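Local coordinates for protein DNA polymerase (Bacillus phage phi29, PDB 2PY5) that replicates the phage genome from a protein primer, coupling processive, strand-displacing DNA synthesis with 3'-5' exonuclease proofreading, at residues 524-529 with 541-546; 531-536 with 570-575; 535-540 with 552-557. The protein carries 2 engineered substitutions. All blocks are in the same frame, centred on the assembly; numbering follows the deposited sequence. Where two conformers were deposited one is given.

Contact 1: 524-529 with 541-546; sequences IKFSVK and VTFENF. With EDO (1,2-ethanediol), chain Y.
F526 reaches from strand 523-530 to the loop 541-546, and its 80 Å² is the largest share of the 248 Å² buried. CG of F526 is anti to the backbone N (chi1 176°), which directs the side chain toward the loop. There CE2 of F526 stands 3.3 Å from V541 O, obliquely to the ring, and CZ of F526 lies 3.9 Å from T542 CA. V541 is shared between two strand residues: its CG1 is 4.1 Å from F526 CZ and also 4.1 Å from V528 CG1. F526 and V528 therefore grip one valine methyl. F543 meets F526 rim to rim, the planes 52° apart and neither ring over the other; because F543 was deposited in two conformers, its closest approach is doubtful.

Two side-chain bonds brace the loop from within. T542 N donates to N545 OD1 (2.9 Å, 169°), while N545 N returns a bond to T542 OG1 (3.1 Å), an ST motif. K525 NZ donates to both oxygens of an ethanediol, probably from the crystallisation liquor. The same strand pairs with strand 499-509 and carries K529, which stabilises the primer terminus. Between the segments the touches are van der Waals, carbon against carbon plus V541 O against the F526 rim, without a hydrogen bond. This is consistent with shape fit here, while R491 (cation-pi with F543) and E540 O (bonded to N545 ND2) hold the loop from outside.

Contact 2: 531-536 with 570-575; sequences AGMTDK and DTFTIK. With nucleotides of chain B.
This is a buried apolar contact in which M533, on the link between strand 523-530 and helix 535-538, lies over the ring of F572 on strand 564-573, joining the polymerase body to the C-terminal hairpin strand. The ring geometry supports that reading: M533 CA sits 4.2 Å from the F572 centroid and 23° off the ring normal, a CH-pi contact displaced toward the rim. The side chains of M533 and F572 cross at about a right angle, and the bend at chi3 (-82°) sets M533 CE 3.6 Å from F572 CE2 and 4.0 Å from I574 CD1. At the ring edge, near its plane, A531 O approaches F572 CZ at 3.8 Å. G532 C comes in obliquely to the ring, 3.7 Å from F572 CE1.

The same turn meets DNA. A531 CB rests over the face of the guanine of DG1 of chain B, 3.5 Å from its C5, and G532 CA is 3.6 Å from N2 of that base. G532 has a positive phi of 85°, which glycine adopts easily. Beyond I574, the C-terminal carboxylate of K575 is salt-bridged to R496. One short turn thus faces the base through A531 and G532 and F572 through G532 and M533; its chemistry is consistent with nonpolar packing on strand 564-573 backing the turn that meets the base.

Contact 3: 535-540 with 552-557; sequences DKIKKE and RKMKPK
The guanidinium of R552 takes E540 OE1 at its edge, in its own plane, while the carboxylate is met from above its plane; the two flat groups are turned 76° apart. They join a short helix, 535-538, and the residues following it to the β-hairpin of strands 551-561 and 564-573, the long hairpin that characterises the thumb of this polymerase. The resulting salt bridge is one nearly linear hydrogen bond, R552 NE to E540 OE1 at 3.2 Å with an N-H...O angle of 176°, a single-contact pairing through NE. The chain of E540 bends at chi2 (-90°), bringing CD to 3.8 Å from R552 NE.

Next to the helix the strand is irregular: K553 centres an inverse gamma turn, and M554 with K555 forms a classic beta bulge facing D570. M554 buries 102 Å², the most of any residue in the contact. Its CB lies 3.7 Å from I537 CG1, the two side chains sliding past each other in opposite directions. I537 also reaches the next residue, its CD1 being 4.3 Å from K555 CB, and it packs on F550 and F572 as well, so it marks the inner side of the helix.

K555 NZ leads away toward a weak bond with G532 O, and P556 packs on a thymine base of the bound DNA. At the outer side, K536 is extended beyond CG and crosses M554 at about a right angle. The approach of its CD to M554 CE, 3.3 Å, is tighter than usual for two carbons and doubtful in detail. The carboxylate of E540 also nears this methyl, with OE2 of E540 3.7 Å from M554 CE.

Overall arrangement
Contacts 2 and 3 are close neighbours, their centres about 6 Å apart; they share D535 and K536, and their strands pair directly, with F572 N 2.8 Å from R552 O. Contact 1 lies about 14 Å from the centres of both. It joins contact 2 through packing, V541 CG2 to M533 SD at 3.9 Å and F546 CE1 to I574 CD1 at 3.8 Å, and contact 3 through a probable hydrogen bond, N545 ND2 to E540 O at 2.9 Å. The nearest atoms of contacts 2 and 3 come within about 4 Å of the DNA, those of contact 1 within about 9 Å. On contact 3, the K536 side chain is about 8 Å from that of D145, a magnesium ligand of the exonuclease site.

Contact 1: 524-529 with 541-546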
loop_
_atom_site.group_PDB
_atom_site.type_symbol
_atom_site.label_atom_id
_atom_site.label_comp_id
_atom_site.label_asym_id
_atom_site.label_seq_id
_atom_site.Cartn_x
_atom_site.Cartn_y
_atom_site.Cartn_z
ATOM N N ILE F 524 -17.234 19.670 -16.557
ATOM C CA ILE F 524 -17.130 19.202 -15.186
ATOM C C ILE F 524 -16.701 17.732 -15.189
ATOM O O ILE F 524 -17.246 16.937 -15.960
ATOM C CB ILE F 524 -18.495 19.335 -14.453
ATOM C CG1 ILE F 524 -18.837 20.809 -14.197
ATOM C CG2 ILE F 524 -18.502 18.538 -13.142
ATOM C CD1 ILE F 524 -17.819 21.555 -13.330
ATOM N N LYS F 525 -15.726 17.398 -14.355
ATOM C CA LYS F 525 -15.358 16.005 -14.097
ATOM C C LYS F 525 -16.032 15.592 -12.803
ATOM O O LYS F 525 -15.767 16.177 -11.752
ATOM C CB LYS F 525 -13.847 15.835 -13.937
ATOM C CG LYS F 525 -13.425 14.417 -13.531
ATOM C CD LYS F 525 -11.918 14.227 -13.585
ATOM C CE LYS F 525 -11.210 14.915 -12.451
ATOM N NZ LYS F 525 -9.891 14.249 -12.168
ATOM N N PHE F 526 -16.910 14.591 -12.884
ATOM C CA PHE F 526 -17.545 14.045 -11.684
ATOM C C PHE F 526 -16.642 12.986 -11.083
ATOM O O PHE F 526 -16.415 11.945 -11.705
ATOM C CB PHE F 526 -18.927 13.467 -12.021
ATOM C CG PHE F 526 -19.595 12.794 -10.858
ATOM C CD1 PHE F 526 -19.925 13.516 -9.724
ATOM C CD2 PHE F 526 -19.903 11.440 -10.896
ATOM C CE1 PHE F 526 -20.547 12.899 -8.641
ATOM C CE2 PHE F 526 -20.519 10.827 -9.817
ATOM C CZ PHE F 526 -20.836 11.557 -8.694
ATOM N N SER F 527 -16.140 13.254 -9.877
ATOM C CA SER F 527 -15.160 12.409 -9.203
ATOM C C SER F 527 -15.734 11.770 -7.938
ATOM O O SER F 527 -16.296 12.448 -7.087
ATOM C CB SER F 527 -13.917 13.237 -8.849
ATOM O OG SER F 527 -12.946 12.472 -8.154
ATOM N N VAL F 528 -15.541 10.457 -7.811
ATOM C CA VAL F 528 -16.038 9.695 -6.675
ATOM C C VAL F 528 -14.883 9.023 -5.910
ATOM O O VAL F 528 -14.074 8.308 -6.519
ATOM C CB VAL F 528 -16.997 8.602 -7.155
ATOM C CG1 VAL F 528 -17.639 7.890 -5.949
ATOM C CG2 VAL F 528 -18.076 9.179 -8.077
ATOM N N LYS F 529 -14.829 9.251 -4.597
ATOM C CA LYS F 529 -13.849 8.619 -3.693
ATOM C C LYS F 529 -14.587 7.989 -2.523
ATOM O O LYS F 529 -15.345 8.655 -1.804
ATOM C CB LYS F 529 -12.853 9.651 -3.171
ATOM C CG LYS F 529 -12.055 10.310 -4.249
ATOM C CD LYS F 529 -11.076 9.344 -4.899
ATOM C CE LYS F 529 -10.450 9.969 -6.114
ATOM N NZ LYS F 529 -9.677 11.178 -5.751
ATOM N N VAL F 541 -22.886 5.750 -8.690
ATOM C CA VAL F 541 -22.988 6.921 -7.834
ATOM C C VAL F 541 -23.336 8.201 -8.621
ATOM O O VAL F 541 -22.819 8.440 -9.719
ATOM C CB VAL F 541 -21.669 7.145 -7.045
ATOM C CG1 VAL F 541 -21.718 8.434 -6.254
ATOM C CG2 VAL F 541 -21.368 5.940 -6.127
ATOM N N THR F 542 -24.218 9.012 -8.044
ATOM C CA THR F 542 -24.538 10.348 -8.538
ATOM C C THR F 542 -24.631 11.288 -7.347
ATOM O O THR F 542 -24.733 10.846 -6.206
ATOM C CB THR F 542 -25.908 10.367 -9.258
ATOM O OG1 THR F 542 -26.951 10.116 -8.302
ATOM C CG2 THR F 542 -25.963 9.322 -10.331
ATOM N N PHE F 543 -24.620 12.592 -7.589
ATOM C CA PHE F 543 -24.826 13.548 -6.502
ATOM C C PHE F 543 -26.156 13.311 -5.797
ATOM O O PHE F 543 -26.258 13.506 -4.588
ATOM C CB PHE F 543 -24.729 15.000 -6.985
ATOM C CG PHE F 543 -23.389 15.626 -6.735
ATOM C CD1 PHE F 543 -22.352 15.453 -7.632
ATOM C CD2 PHE F 543 -23.160 16.376 -5.586
ATOM C CE1 PHE F 543 -21.100 16.022 -7.394
ATOM C CE2 PHE F 543 -21.918 16.957 -5.346
ATOM C CZ PHE F 543 -20.887 16.780 -6.251
ATOM N N GLU F 544 -27.157 12.875 -6.548
ATOM C CA GLU F 544 -28.487 12.634 -5.980
ATOM C C GLU F 544 -28.520 11.441 -5.015
ATOM O O GLU F 544 -29.155 11.527 -3.956
ATOM C CB GLU F 544 -29.523 12.440 -7.094
ATOM N N ASN F 545 -27.850 10.335 -5.367
ATOM C CA ASN F 545 -27.921 9.120 -4.549
ATOM C C ASN F 545 -26.767 8.890 -3.572
ATOM O O ASN F 545 -26.782 7.921 -2.838
ATOM C CB ASN F 545 -28.133 7.864 -5.423
ATOM C CG ASN F 545 -26.900 7.461 -6.210
ATOM O OD1 ASN F 545 -25.789 7.877 -5.910
ATOM N ND2 ASN F 545 -27.093 6.615 -7.201
ATOM N N PHE F 546 -25.780 9.785 -3.571
ATOM C CA PHE F 546 -24.605 9.629 -2.717
ATOM C C PHE F 546 -24.950 10.121 -1.338
ATOM O O PHE F 546 -24.944 11.325 -1.080
ATOM C CB PHE F 546 -23.444 10.434 -3.273
ATOM C CG PHE F 546 -22.136 10.224 -2.553
ATOM C CD1 PHE F 546 -21.482 9.013 -2.594
ATOM C CD2 PHE F 546 -21.535 11.280 -1.890
ATOM C CE1 PHE F 546 -20.246 8.863 -1.961
ATOM C CE2 PHE F 546 -20.325 11.121 -1.264
ATOM C CZ PHE F 546 -19.690 9.923 -1.303
HETATM C C1 EDO Y . -7.881 16.208 -9.857
HETATM O O1 EDO Y . -8.868 16.427 -10.873
HETATM C C2 EDO Y . -8.412 15.241 -8.802
HETATM O O2 EDO Y . -8.878 14.016 -9.392
#

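Contact 2: 531-536 with 570-575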
loop_
_atom_site.group_PDB
_atom_site.type_symbol
_atom_site.label_atom_id
_atom_site.label_comp_id
_atom_site.label_asym_id
_atom_site.label_seq_id
_atom_site.Cartn_x
_atom_site.Cartn_y
_atom_site.Cartn_z
ATOM N N ALA F 531 -13.581 4.668 0.150
ATOM C CA ALA F 531 -12.708 3.550 0.505
ATOM C C ALA F 531 -13.485 2.251 0.432
ATOM O O ALA F 531 -14.589 2.148 0.970
ATOM C CB ALA F 531 -12.137 3.751 1.902
ATOM N N GLY F 532 -12.920 1.274 -0.267
ATOM C CA GLY F 532 -13.533 -0.038 -0.386
ATOM C C GLY F 532 -14.550 -0.138 -1.501
ATOM O O GLY F 532 -14.971 -1.240 -1.850
ATOM N N MET F 533 -14.958 0.999 -2.065
ATOM C CA MET F 533 -15.917 0.992 -3.161
ATOM C C MET F 533 -15.182 0.575 -4.426
ATOM O O MET F 533 -14.135 1.133 -4.751
ATOM C CB MET F 533 -16.553 2.380 -3.327
ATOM C CG MET F 533 -17.729 2.410 -4.251
ATOM S SD MET F 533 -18.466 4.045 -4.405
ATOM C CE MET F 533 -19.521 4.113 -2.955
ATOM N N THR F 534 -15.712 -0.425 -5.123
ATOM C CA THR F 534 -15.105 -0.881 -6.374
ATOM C C THR F 534 -15.481 0.083 -7.486
ATOM O O THR F 534 -16.376 0.904 -7.314
ATOM C CB THR F 534 -15.599 -2.269 -6.782
ATOM O OG1 THR F 534 -16.984 -2.183 -7.135
ATOM C CG2 THR F 534 -15.412 -3.276 -5.641
ATOM N N ASP F 535 -14.813 -0.029 -8.630
ATOM C CA ASP F 535 -15.111 0.834 -9.778
ATOM C C ASP F 535 -16.522 0.612 -10.324
ATOM O O ASP F 535 -17.187 1.566 -10.714
ATOM C CB ASP F 535 -14.080 0.646 -10.904
ATOM C CG ASP F 535 -12.717 1.212 -10.553
ATOM O OD1 ASP F 535 -12.644 2.207 -9.797
ATOM O OD2 ASP F 535 -11.708 0.662 -11.047
ATOM N N LYS F 536 -16.984 -0.640 -10.347
ATOM C CA LYS F 536 -18.338 -0.924 -10.823
ATOM C C LYS F 536 -19.391 -0.224 -9.953
ATOM O O LYS F 536 -20.401 0.254 -10.464
ATOM C CB LYS F 536 -18.622 -2.437 -10.854
ATOM C CG LYS F 536 -19.908 -2.778 -11.606
ATOM C CD LYS F 536 -20.236 -4.263 -11.626
ATOM C CE LYS F 536 -21.382 -4.534 -12.609
ATOM N NZ LYS F 536 -22.095 -5.820 -12.348
ATOM N N ASP F 570 -20.864 -9.338 -2.411
ATOM C CA ASP F 570 -21.304 -9.025 -1.074
ATOM C C ASP F 570 -21.912 -7.625 -1.077
ATOM O O ASP F 570 -21.690 -6.829 -2.006
ATOM C CB ASP F 570 -20.092 -9.069 -0.132
ATOM C CG ASP F 570 -20.479 -9.131 1.339
ATOM O OD1 ASP F 570 -21.468 -9.817 1.678
ATOM O OD2 ASP F 570 -19.782 -8.495 2.160
ATOM N N THR F 571 -22.667 -7.326 -0.030
ATOM C CA THR F 571 -23.271 -6.008 0.135
ATOM C C THR F 571 -22.232 -4.969 0.574
ATOM O O THR F 571 -21.575 -5.132 1.611
ATOM C CB THR F 571 -24.382 -6.046 1.166
ATOM O OG1 THR F 571 -25.357 -7.014 0.769
ATOM C CG2 THR F 571 -25.052 -4.675 1.292
ATOM N N PHE F 572 -22.085 -3.921 -0.231
ATOM C CA PHE F 572 -21.313 -2.741 0.147
ATOM C C PHE F 572 -22.275 -1.617 0.502
ATOM O O PHE F 572 -23.095 -1.237 -0.319
ATOM C CB PHE F 572 -20.431 -2.267 -1.002
ATOM C CG PHE F 572 -19.650 -1.036 -0.675
ATOM C CD1 PHE F 572 -18.437 -1.137 -0.003
ATOM C CD2 PHE F 572 -20.137 0.229 -0.994
ATOM C CE1 PHE F 572 -17.713 -0.008 0.329
ATOM C CE2 PHE F 572 -19.408 1.371 -0.653
ATOM C CZ PHE F 572 -18.191 1.237 0.003
ATOM N N THR F 573 -22.137 -1.061 1.703
ATOM C CA THR F 573 -23.001 0.014 2.164
ATOM C C THR F 573 -22.154 1.145 2.727
ATOM O O THR F 573 -21.197 0.884 3.468
ATOM C CB THR F 573 -23.958 -0.500 3.265
ATOM O OG1 THR F 573 -24.594 -1.692 2.800
ATOM C CG2 THR F 573 -25.006 0.536 3.631
ATOM N N ILE F 574 -22.505 2.379 2.381
ATOM C CA ILE F 574 -21.893 3.549 2.992
ATOM C C ILE F 574 -22.502 3.718 4.381
ATOM O O ILE F 574 -23.676 4.068 4.514
ATOM C CB ILE F 574 -22.112 4.812 2.173
ATOM C CG1 ILE F 574 -21.541 4.640 0.761
ATOM C CG2 ILE F 574 -21.463 6.028 2.875
ATOM C CD1 ILE F 574 -21.701 5.848 -0.109
ATOM N N LYS F 575 -21.695 3.459 5.405
ATOM C CA LYS F 575 -22.159 3.476 6.790
ATOM C C LYS F 575 -21.589 4.678 7.507
ATOM O O LYS F 575 -22.211 5.198 8.434
ATOM C CB LYS F 575 -21.728 2.206 7.518
ATOM C CG LYS F 575 -22.251 0.932 6.894
ATOM C CD LYS F 575 -21.871 -0.280 7.715
ATOM C CE LYS F 575 -22.323 -1.557 7.035
ATOM N NZ LYS F 575 -22.073 -2.759 7.870
ATOM O OXT LYS F 575 -20.494 5.134 7.177
ATOM O "O5'" DG B 1 -16.536 4.526 5.860
ATOM C "C5'" DG B 1 -17.077 3.257 5.464
ATOM C "C4'" DG B 1 -16.151 2.115 5.835
ATOM O "O4'" DG B 1 -14.854 2.328 5.233
ATOM C "C3'" DG B 1 -15.878 1.969 7.335
ATOM O "O3'" DG B 1 -16.631 0.884 7.945
ATOM C "C2'" DG B 1 -14.354 1.818 7.437
ATOM C "C1'" DG B 1 -13.919 1.597 5.989
ATOM N N9 DG B 1 -12.580 2.050 5.607
ATOM C C8 DG B 1 -11.858 3.114 6.101
ATOM N N7 DG B 1 -10.691 3.258 5.538
ATOM C C5 DG B 1 -10.632 2.226 4.610
ATOM C C6 DG B 1 -9.608 1.868 3.699
ATOM O O6 DG B 1 -8.508 2.414 3.526
ATOM N N1 DG B 1 -9.958 0.753 2.937
ATOM C C2 DG B 1 -11.144 0.064 3.035
ATOM N N2 DG B 1 -11.300 -0.987 2.213
ATOM N N3 DG B 1 -12.113 0.390 3.885
ATOM C C4 DG B 1 -11.790 1.476 4.637
#

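Contact 3: 535-540 with 552-557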
loop_
_atom_site.group_PDB
_atom_site.type_symbol
_atom_site.label_atom_id
_atom_site.label_comp_id
_atom_site.label_asym_id
_atom_site.label_seq_id
_atom_site.Cartn_x
_atom_site.Cartn_y
_atom_site.Cartn_z
ATOM N N ASP F 535 -14.813 -0.029 -8.630
ATOM C CA ASP F 535 -15.111 0.834 -9.778
ATOM C C ASP F 535 -16.522 0.612 -10.324
ATOM O O ASP F 535 -17.187 1.566 -10.714
ATOM C CB ASP F 535 -14.080 0.646 -10.904
ATOM C CG ASP F 535 -12.717 1.212 -10.553
ATOM O OD1 ASP F 535 -12.644 2.207 -9.797
ATOM O OD2 ASP F 535 -11.708 0.662 -11.047
ATOM N N LYS F 536 -16.984 -0.640 -10.347
ATOM C CA LYS F 536 -18.338 -0.924 -10.823
ATOM C C LYS F 536 -19.391 -0.224 -9.953
ATOM O O LYS F 536 -20.401 0.254 -10.464
ATOM C CB LYS F 536 -18.622 -2.437 -10.854
ATOM C CG LYS F 536 -19.908 -2.778 -11.606
ATOM C CD LYS F 536 -20.236 -4.263 -11.626
ATOM C CE LYS F 536 -21.382 -4.534 -12.609
ATOM N NZ LYS F 536 -22.095 -5.820 -12.348
ATOM N N ILE F 537 -19.160 -0.192 -8.644
ATOM C CA ILE F 537 -20.076 0.482 -7.724
ATOM C C ILE F 537 -19.986 2.007 -7.916
ATOM O O ILE F 537 -21.000 2.689 -7.910
ATOM C CB ILE F 537 -19.801 0.108 -6.252
ATOM C CG1 ILE F 537 -20.081 -1.386 -6.026
ATOM C CG2 ILE F 537 -20.677 0.938 -5.316
ATOM C CD1 ILE F 537 -19.708 -1.892 -4.653
ATOM N N LYS F 538 -18.774 2.512 -8.131
ATOM C CA LYS F 538 -18.570 3.942 -8.432
ATOM C C LYS F 538 -19.386 4.442 -9.646
ATOM O O LYS F 538 -19.870 5.583 -9.657
ATOM C CB LYS F 538 -17.075 4.235 -8.623
ATOM C CG LYS F 538 -16.288 4.252 -7.319
ATOM C CD LYS F 538 -14.827 4.669 -7.522
ATOM C CE LYS F 538 -14.174 5.020 -6.184
ATOM N NZ LYS F 538 -12.731 5.367 -6.302
ATOM N N LYS F 539 -19.556 3.586 -10.654
ATOM C CA LYS F 539 -20.415 3.887 -11.801
ATOM C C LYS F 539 -21.878 4.182 -11.418
ATOM O O LYS F 539 -22.572 4.910 -12.124
ATOM C CB LYS F 539 -20.381 2.735 -12.817
ATOM C CG LYS F 539 -21.143 3.050 -14.093
ATOM C CD LYS F 539 -20.982 2.017 -15.178
ATOM C CE LYS F 539 -21.586 2.548 -16.473
ATOM N NZ LYS F 539 -21.707 1.507 -17.527
ATOM N N GLU F 540 -22.327 3.625 -10.299
ATOM C CA GLU F 540 -23.719 3.774 -9.852
ATOM C C GLU F 540 -23.966 5.101 -9.138
ATOM O O GLU F 540 -25.114 5.534 -8.987
ATOM C CB GLU F 540 -24.093 2.635 -8.891
ATOM C CG GLU F 540 -23.743 1.215 -9.365
ATOM C CD GLU F 540 -24.851 0.557 -10.166
ATOM O OE1 GLU F 540 -26.032 0.881 -9.947
ATOM O OE2 GLU F 540 -24.536 -0.308 -11.006
ATOM N N ARG F 552 -25.013 -1.387 -2.547
ATOM C CA ARG F 552 -25.037 -2.224 -3.745
ATOM C C ARG F 552 -24.447 -3.591 -3.407
ATOM O O ARG F 552 -23.430 -3.679 -2.719
ATOM C CB ARG F 552 -24.234 -1.587 -4.888
ATOM C CG ARG F 552 -24.795 -0.275 -5.434
ATOM C CD ARG F 552 -26.129 -0.471 -6.148
ATOM N NE ARG F 552 -26.576 0.751 -6.814
ATOM C CZ ARG F 552 -27.202 1.764 -6.219
ATOM N NH1 ARG F 552 -27.466 1.732 -4.921
ATOM N NH2 ARG F 552 -27.561 2.827 -6.928
ATOM N N LYS F 553 -25.081 -4.656 -3.888
ATOM C CA LYS F 553 -24.576 -6.008 -3.649
ATOM C C LYS F 553 -23.643 -6.409 -4.781
ATOM O O LYS F 553 -23.938 -7.303 -5.578
ATOM C CB LYS F 553 -25.728 -6.998 -3.506
ATOM C CG LYS F 553 -25.295 -8.318 -2.939
ATOM C CD LYS F 553 -26.478 -9.246 -2.751
ATOM C CE LYS F 553 -26.028 -10.624 -2.323
ATOM N NZ LYS F 553 -24.971 -10.560 -1.273
ATOM N N MET F 554 -22.505 -5.726 -4.828
ATOM C CA MET F 554 -21.609 -5.782 -5.968
ATOM C C MET F 554 -20.139 -5.847 -5.579
ATOM O O MET F 554 -19.283 -5.743 -6.456
ATOM C CB MET F 554 -21.813 -4.543 -6.838
ATOM C CG MET F 554 -23.210 -4.367 -7.375
ATOM S SD MET F 554 -23.329 -2.876 -8.376
ATOM C CE MET F 554 -23.070 -3.547 -10.010
ATOM N N LYS F 555 -19.837 -6.025 -4.291
ATOM C CA LYS F 555 -18.444 -6.032 -3.843
ATOM C C LYS F 555 -17.943 -7.455 -3.696
ATOM O O LYS F 555 -18.410 -8.184 -2.829
ATOM C CB LYS F 555 -18.257 -5.290 -2.519
ATOM C CG LYS F 555 -16.778 -5.069 -2.159
ATOM C CD LYS F 555 -16.635 -4.485 -0.780
ATOM C CE LYS F 555 -15.177 -4.197 -0.429
ATOM N NZ LYS F 555 -15.081 -3.267 0.731
ATOM N N PRO F 556 -16.985 -7.850 -4.545
ATOM C CA PRO F 556 -16.411 -9.188 -4.407
ATOM C C PRO F 556 -15.708 -9.375 -3.060
ATOM O O PRO F 556 -14.894 -8.521 -2.656
ATOM C CB PRO F 556 -15.395 -9.253 -5.555
ATOM C CG PRO F 556 -15.762 -8.181 -6.482
ATOM C CD PRO F 556 -16.412 -7.117 -5.684
ATOM N N LYS F 557 -16.044 -10.470 -2.380
ATOM C CA LYS F 557 -15.394 -10.887 -1.141
ATOM C C LYS F 557 -14.882 -12.316 -1.314
ATOM O O LYS F 557 -15.628 -13.187 -1.726
ATOM C CB LYS F 557 -16.385 -10.847 0.017
#